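Aminopeptidase (Aneurinibacillus sp. AM-1, PDB 5IB9) probably removes amino-terminal residues from peptides as a zinc-dependent M28-family exopeptidase, carries a protease-associated domain and forms a homodimer. Local coordinates at residues E83-S88 and V164-I169; L119-N124 and I143-T148; K130-A135 and G158-F163. All coordinates share one frame; numbering follows the deposited sequence.

Contact 1: residues E83-S88 and V164-I169; sequences EAFTYS and VAAVGI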
# COMPACT_ATOMS: atom_id res chain seq x y z
N GLU A 83 16.98 -4.07 25.36
CA GLU A 83 15.92 -4.60 24.46
C GLU A 83 15.96 -3.90 23.08
O GLU A 83 15.59 -2.71 22.99
CB GLU A 83 14.51 -4.37 25.08
CG GLU A 83 14.24 -5.10 26.44
CD GLU A 83 14.06 -6.62 26.28
OE1 GLU A 83 12.94 -7.04 25.92
OE2 GLU A 83 15.03 -7.39 26.53
N ALA A 84 16.38 -4.63 22.02
CA ALA A 84 16.28 -4.12 20.63
C ALA A 84 14.85 -3.74 20.25
O ALA A 84 13.88 -4.50 20.50
CB ALA A 84 16.82 -5.12 19.63
N PHE A 85 14.69 -2.59 19.63
CA PHE A 85 13.39 -2.20 19.16
C PHE A 85 13.10 -3.08 17.92
O PHE A 85 14.03 -3.50 17.22
CB PHE A 85 13.36 -0.71 18.76
CG PHE A 85 13.17 0.24 19.93
CD1 PHE A 85 14.29 0.75 20.60
CD2 PHE A 85 11.90 0.66 20.34
CE1 PHE A 85 14.13 1.63 21.68
CE2 PHE A 85 11.73 1.54 21.44
CZ PHE A 85 12.87 2.03 22.10
N THR A 86 11.81 -3.38 17.67
CA THR A 86 11.46 -4.17 16.49
C THR A 86 11.78 -3.34 15.26
O THR A 86 11.47 -2.16 15.24
CB THR A 86 9.96 -4.53 16.49
OG1 THR A 86 9.69 -5.34 17.63
CG2 THR A 86 9.61 -5.33 15.23
N TYR A 87 12.44 -3.95 14.27
CA TYR A 87 12.96 -3.30 13.07
C TYR A 87 14.30 -2.59 13.28
O TYR A 87 14.80 -1.89 12.37
CB TYR A 87 11.96 -2.39 12.37
CG TYR A 87 10.75 -3.17 11.87
CD1 TYR A 87 9.54 -3.09 12.54
CD2 TYR A 87 10.86 -3.98 10.74
CE1 TYR A 87 8.42 -3.83 12.10
CE2 TYR A 87 9.77 -4.71 10.29
CZ TYR A 87 8.58 -4.63 10.97
OH TYR A 87 7.52 -5.37 10.49
N SER A 88 14.90 -2.82 14.44
CA SER A 88 16.26 -2.29 14.61
C SER A 88 17.26 -2.90 13.63
O SER A 88 17.32 -4.12 13.50
CB SER A 88 16.75 -2.49 16.07
OG SER A 88 18.10 -2.03 16.18
N VAL A 164 19.24 3.41 12.49
CA VAL A 164 20.49 2.75 12.93
C VAL A 164 20.04 1.97 14.11
O VAL A 164 18.92 2.16 14.56
CB VAL A 164 21.64 3.73 13.33
CG1 VAL A 164 22.12 4.50 12.13
CG2 VAL A 164 21.19 4.65 14.48
N ALA A 165 20.90 1.09 14.64
CA ALA A 165 20.47 0.22 15.72
C ALA A 165 19.87 1.03 16.87
O ALA A 165 20.38 2.12 17.21
CB ALA A 165 21.67 -0.67 16.19
N ALA A 166 18.81 0.51 17.49
CA ALA A 166 18.09 1.21 18.52
C ALA A 166 17.77 0.20 19.59
O ALA A 166 17.22 -0.87 19.29
CB ALA A 166 16.81 1.81 17.94
N VAL A 167 18.12 0.52 20.85
CA VAL A 167 17.86 -0.38 21.98
C VAL A 167 17.25 0.42 23.09
O VAL A 167 17.57 1.60 23.29
CB VAL A 167 19.13 -1.09 22.47
CG1 VAL A 167 19.80 -1.82 21.36
CG2 VAL A 167 20.13 -0.07 23.07
N GLY A 168 16.34 -0.22 23.82
CA GLY A 168 15.57 0.47 24.87
C GLY A 168 16.10 -0.01 26.21
O GLY A 168 16.58 -1.15 26.32
N ILE A 169 16.09 0.90 27.19
CA ILE A 169 16.61 0.62 28.54
C ILE A 169 15.70 1.29 29.57
O ILE A 169 14.89 2.19 29.24
CB ILE A 169 18.10 1.08 28.73
CG1 ILE A 169 18.21 2.61 28.71
CG2 ILE A 169 19.00 0.45 27.68
CD1 ILE A 169 19.68 3.09 29.06
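The ring of Phe85 turns an edge to strand 165-169: CD1 lies 3.6 Å from Ala166 O, which sits near the ring plane, and Ala166 C and Val167 N line the same edge. Gly168 N and Val167 C come in obliquely at CE1, and Ala166 CB touches CD1 at 3.8 Å. Beyond the two segments, Phe127 meets the ring with its plane turned by about 50°, and Ile144 of strand 141-145 packs against it. The contact is a short antiparallel pairing, in which strand 83-84 runs beside strand 165-169 of the protease-associated domain and leaves it through a type II turn, Phe85 to Ser88. Glu83 and Gly168 form a hydrogen-bonded pair, with Glu83 N to Gly168 O almost straight at 177°. The return bond, Gly168 N to Glu83 O, is shorter at 2.7 Å, its donor standing above the carbonyl plane. Ala84 and Val167 follow as a non-hydrogen-bonded pair, their side chains on the face where Val71 and Leu73 of strand 70-75 also pack. Gly168 has little room for a side chain, since a CB there would lie about 3.4 Å from Phe85 CE1. Phe85 N adds a 3.1 Å bond to Ala166 O, so one oxygen meets both the backbone and the ring edge of Phe85. At the last residue of the turn, Ser88, whose N bonds to Phe85 O, a side chain returns to the strand. Ser88 OG stands anti to its own backbone N (chi1 177°), which brings it to Ala165 and Ala166. There it accepts a bond from Ala166 N at 2.9 Å and rests 3.3 Å from Ala165 CA.

Contact 2: residues L119-N124 and I143-T148; sequences LIQRGN and IIYNNT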
# COMPACT_ATOMS: atom_id res chain seq x y z
N LEU A 119 21.75 9.11 23.33
CA LEU A 119 20.90 8.72 24.45
C LEU A 119 19.69 9.61 24.39
O LEU A 119 19.82 10.84 24.37
CB LEU A 119 21.63 8.99 25.77
CG LEU A 119 20.87 8.47 27.01
CD1 LEU A 119 20.82 6.94 27.19
CD2 LEU A 119 21.54 9.10 28.27
N ILE A 120 18.51 8.98 24.38
CA ILE A 120 17.31 9.73 24.07
C ILE A 120 16.27 9.22 25.02
O ILE A 120 16.18 7.98 25.27
CB ILE A 120 16.78 9.42 22.64
CG1 ILE A 120 17.84 9.69 21.56
CG2 ILE A 120 15.54 10.27 22.40
CD1 ILE A 120 17.34 9.47 20.08
N GLN A 121 15.51 10.18 25.54
CA GLN A 121 14.49 9.94 26.54
C GLN A 121 13.19 9.68 25.78
O GLN A 121 12.85 10.42 24.84
CB GLN A 121 14.32 11.18 27.42
CG GLN A 121 13.00 11.20 28.18
CD GLN A 121 13.06 12.05 29.45
OE1 GLN A 121 13.11 11.50 30.57
NE2 GLN A 121 13.05 13.38 29.28
N ARG A 122 12.48 8.64 26.21
CA ARG A 122 11.13 8.33 25.67
C ARG A 122 10.21 9.52 25.89
O ARG A 122 10.22 10.14 26.98
CB ARG A 122 10.55 7.11 26.38
CG ARG A 122 9.10 6.71 25.93
CD ARG A 122 8.78 5.33 26.44
NE ARG A 122 7.37 4.97 26.25
CZ ARG A 122 6.81 3.86 26.72
NH1 ARG A 122 5.52 3.64 26.51
NH2 ARG A 122 7.54 2.96 27.38
N GLY A 123 9.43 9.85 24.87
CA GLY A 123 8.33 10.79 25.01
C GLY A 123 8.08 11.64 23.80
O GLY A 123 8.96 11.83 22.95
N ASN A 124 6.84 12.14 23.71
CA ASN A 124 6.42 13.14 22.70
C ASN A 124 6.34 12.70 21.24
O ASN A 124 5.30 12.91 20.62
CB ASN A 124 7.25 14.42 22.76
CG ASN A 124 7.00 15.25 24.00
OD1 ASN A 124 6.98 16.48 23.93
ND2 ASN A 124 6.83 14.59 25.16
N ILE A 143 20.29 4.76 22.00
CA ILE A 143 19.76 4.13 23.21
C ILE A 143 18.61 4.98 23.71
O ILE A 143 18.72 6.20 23.96
CB ILE A 143 20.82 4.01 24.31
CG1 ILE A 143 21.95 3.08 23.90
CG2 ILE A 143 20.18 3.58 25.67
CD1 ILE A 143 23.25 3.32 24.73
N ILE A 144 17.41 4.37 23.78
CA ILE A 144 16.26 5.09 24.21
C ILE A 144 15.93 4.62 25.64
O ILE A 144 16.00 3.41 25.95
CB ILE A 144 15.03 4.90 23.24
CG1 ILE A 144 15.38 5.38 21.83
CG2 ILE A 144 13.89 5.72 23.80
CD1 ILE A 144 14.34 5.09 20.82
N TYR A 145 15.68 5.56 26.54
CA TYR A 145 15.38 5.16 27.91
C TYR A 145 13.94 5.49 28.33
O TYR A 145 13.32 6.50 27.89
CB TYR A 145 16.40 5.69 28.93
CG TYR A 145 16.48 7.18 29.11
CD1 TYR A 145 15.87 7.80 30.19
CD2 TYR A 145 17.30 7.98 28.27
CE1 TYR A 145 16.00 9.18 30.41
CE2 TYR A 145 17.44 9.38 28.46
CZ TYR A 145 16.80 9.97 29.57
OH TYR A 145 16.88 11.34 29.81
N ASN A 146 13.42 4.61 29.18
CA ASN A 146 11.98 4.61 29.52
C ASN A 146 11.50 5.86 30.27
O ASN A 146 12.29 6.58 30.94
CB ASN A 146 11.57 3.32 30.24
CG ASN A 146 10.15 2.87 29.88
OD1 ASN A 146 9.37 3.63 29.27
ND2 ASN A 146 9.81 1.66 30.30
N ASN A 147 10.20 6.08 30.11
CA ASN A 147 9.41 7.21 30.57
C ASN A 147 8.74 6.88 31.87
O ASN A 147 8.09 7.74 32.46
CB ASN A 147 8.26 7.43 29.59
CG ASN A 147 8.15 8.84 29.15
OD1 ASN A 147 7.46 9.15 28.18
ND2 ASN A 147 8.87 9.74 29.83
N THR A 148 8.89 5.63 32.30
CA THR A 148 7.95 5.00 33.20
C THR A 148 8.57 3.69 33.68
O THR A 148 9.72 3.36 33.30
CB THR A 148 6.57 4.78 32.47
OG1 THR A 148 5.47 5.06 33.36
CG2 THR A 148 6.44 3.35 31.86
O HOH W 1 12.98 9.22 31.96
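Ile120 and Ile144 pair in register where strand 119-121 runs parallel to strand 143-145, the two strands of a beta-alpha-beta unit of the protease-associated domain whose connecting helix is 127-136. Three backbone hydrogen bonds join them. Ile120 N donates to Ile143 O and Tyr145 N to Ile120 O, and Arg122 N reaches Tyr145 O at 2.8 Å, carrying the pairing one residue past the first strand. Ile120 O also takes a CA-H...O contact from Ile144 CA, 3.1 Å away. The apolar contacts lie mainly on the face bearing Leu119, Gln121, Ile143 and Tyr145. Tyr145 CG stands between its backbone N and carbonyl carbon (chi1 64°), and the ring is folded across the neighbouring strand. Gln121 CA lies over one ring face, offset toward the rim, in a CH-pi contact 3.8 Å from the centroid. Gln121 CB meets CZ at 3.5 Å, while Leu119 CG comes obliquely to CD2. Leu119 CD1 also touches Ile143 CG2, and helix 171-182 covers this side through Leu177, Leu181 and Ala178. Polar side chains take over where the strands end. A water bridges the segments, within hydrogen-bonding distance of Gln121 OE1 (2.7 Å) and Asn146 O (2.9 Å). Arg122 stretches out from CG to NE and lies side by side with Asn146, guanidinium and amide planes only 8° apart, yet the NH2 to OD1 bond is weak, bent to 126°. Asn146 OD1 is gripped a second time by Asn147 N, while its ND2 bonds to Gly150 O. Asn147 crosses the arginine chain at about a right angle, with its CB 3.8 Å from Arg122 CG.

Contact 3: residues K130-A135 and G158-F163; sequences KVRNAA and GSDASF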
# COMPACT_ATOMS: atom_id res chain seq x y z
N LYS A 130 12.74 9.57 16.60
CA LYS A 130 13.93 9.74 17.47
C LYS A 130 15.09 9.07 16.82
O LYS A 130 16.14 9.68 16.70
CB LYS A 130 13.68 9.12 18.84
CG LYS A 130 12.68 9.85 19.71
CD LYS A 130 12.27 8.90 20.83
CE LYS A 130 11.12 9.38 21.79
NZ LYS A 130 11.46 10.66 22.50
N VAL A 131 14.93 7.83 16.34
CA VAL A 131 16.04 7.14 15.66
C VAL A 131 16.45 7.88 14.36
O VAL A 131 17.66 8.08 14.06
CB VAL A 131 15.72 5.64 15.43
CG1 VAL A 131 16.82 4.97 14.64
CG2 VAL A 131 15.55 4.95 16.77
N ARG A 132 15.47 8.24 13.52
CA ARG A 132 15.83 8.92 12.28
C ARG A 132 16.47 10.30 12.51
O ARG A 132 17.46 10.66 11.86
CB ARG A 132 14.59 9.06 11.37
CG ARG A 132 14.25 7.82 10.53
CD ARG A 132 13.08 8.16 9.59
NE ARG A 132 11.87 8.35 10.37
CZ ARG A 132 10.87 7.47 10.44
NH1 ARG A 132 10.90 6.32 9.73
NH2 ARG A 132 9.82 7.73 11.23
N ASN A 133 15.94 11.06 13.47
CA ASN A 133 16.52 12.39 13.78
C ASN A 133 18.01 12.29 14.18
O ASN A 133 18.84 13.07 13.69
CB ASN A 133 15.72 13.11 14.87
CG ASN A 133 14.27 13.45 14.44
OD1 ASN A 133 13.38 13.57 15.29
ND2 ASN A 133 14.03 13.51 13.12
N ALA A 134 18.33 11.30 15.02
CA ALA A 134 19.74 11.04 15.45
C ALA A 134 20.62 10.52 14.32
O ALA A 134 21.78 10.96 14.15
CB ALA A 134 19.74 10.07 16.67
N ALA A 135 20.07 9.57 13.54
CA ALA A 135 20.79 9.00 12.41
C ALA A 135 21.08 10.06 11.32
O ALA A 135 22.10 10.00 10.66
CB ALA A 135 20.03 7.81 11.82
N GLY A 158 8.13 -0.16 11.26
CA GLY A 158 8.32 -0.81 10.00
C GLY A 158 9.75 -0.77 9.60
O GLY A 158 10.59 -0.08 10.21
N SER A 159 10.05 -1.55 8.58
CA SER A 159 11.37 -1.62 8.01
C SER A 159 11.76 -0.24 7.57
O SER A 159 10.92 0.53 7.09
CB SER A 159 11.37 -2.58 6.80
OG SER A 159 10.19 -2.44 5.98
N ASP A 160 13.02 0.13 7.75
CA ASP A 160 13.47 1.44 7.28
C ASP A 160 14.98 1.61 7.37
O ASP A 160 15.56 1.55 8.46
CB ASP A 160 12.76 2.60 8.02
CG ASP A 160 13.09 3.97 7.42
OD1 ASP A 160 14.01 4.04 6.58
OD2 ASP A 160 12.43 4.99 7.78
N ALA A 161 15.61 1.86 6.22
CA ALA A 161 17.07 1.88 6.15
C ALA A 161 17.65 3.24 6.53
O ALA A 161 18.87 3.45 6.55
CB ALA A 161 17.57 1.43 4.76
N SER A 162 16.76 4.16 6.89
CA SER A 162 17.20 5.40 7.51
C SER A 162 17.62 5.14 8.95
O SER A 162 18.42 5.90 9.52
CB SER A 162 16.11 6.43 7.51
OG SER A 162 15.47 6.30 6.27
N PHE A 163 17.08 4.08 9.53
CA PHE A 163 17.41 3.74 10.94
C PHE A 163 18.88 3.35 11.21
O PHE A 163 19.68 2.99 10.32
CB PHE A 163 16.52 2.63 11.46
CG PHE A 163 15.03 2.92 11.47
CD1 PHE A 163 14.50 4.19 11.70
CD2 PHE A 163 14.15 1.85 11.32
CE1 PHE A 163 13.11 4.38 11.76
CE2 PHE A 163 12.77 2.03 11.37
CZ PHE A 163 12.27 3.31 11.59
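Arg132 CG lies anti to its carbonyl carbon, and a bend at chi3 (-69°) turns NE off the line of the chain; across from it, Asp160 CG is anti to its backbone N (chi1 -173°), on a CB that points toward the helix. Between them runs a salt bridge, Arg132 NH1 to Asp160 OD2 at 2.8 Å, in which the oxygen uses its anti lone pair and lies almost in the guanidinium plane. The two side chains cross at about a right angle. Phe163 CE1 lies over one guanidinium face, 3.6 Å from NH1, though the two planes are 33° apart. Arg132 CG packs against Ser162 CB and Phe163 CD1, each at 3.8 Å. The other carboxylate oxygen, Asp160 OD1, accepts from Ser162 N at 2.8 Å, making an Asx turn within the type I turn from Asp160 to Phe163. One carboxylate thus holds its own loop and ties that loop to the helix. An alanine in place of Arg132 would probably leave Asp160 OD2 without its charged mate and open a gap beside Phe163 and Ser162. Val131 CG1 touches Phe163 CD1, and farther along the helix Ala135 CB rests 3.4 Å from Ser162 O. Arg132 NH2 has a second anionic partner, Asp129, one turn back on the helix. The loop lies at the dimer interface: Ser162 OG hydrogen-bonds to Ser162 OG of the second subunit, and Ala161 O receives Lys136 NZ of that subunit. Within the protease-associated domain, helix 127-136 presents one side to this loop between strands 141-145 and 165-169, while Lys130 and Ala134 pack on Ile120 and Ala118 of strand 117-121.

Contacts 2 and 3 lie in the protease-associated domain, and contact 1 adjoins them through strand 165-169; the three centres are 11 to 15 Å apart, on the same side of the chain's centre. Contacts 2 and 3 are nested within the loop that contact 1 closes, and their own segments alternate along the chain. Strand 141-145 pairs with strand 165-169: Val167 O and Ile169 N probably bond to Ile144. In helix 127-136, Lys130 NZ is probably bonded to Gln121 O and Gly123 O, and Val131 CG2 packs on Ala166 CB. These strands and this helix thus join the short strand 83-84, the beta-alpha-beta unit and the loop facing the second subunit.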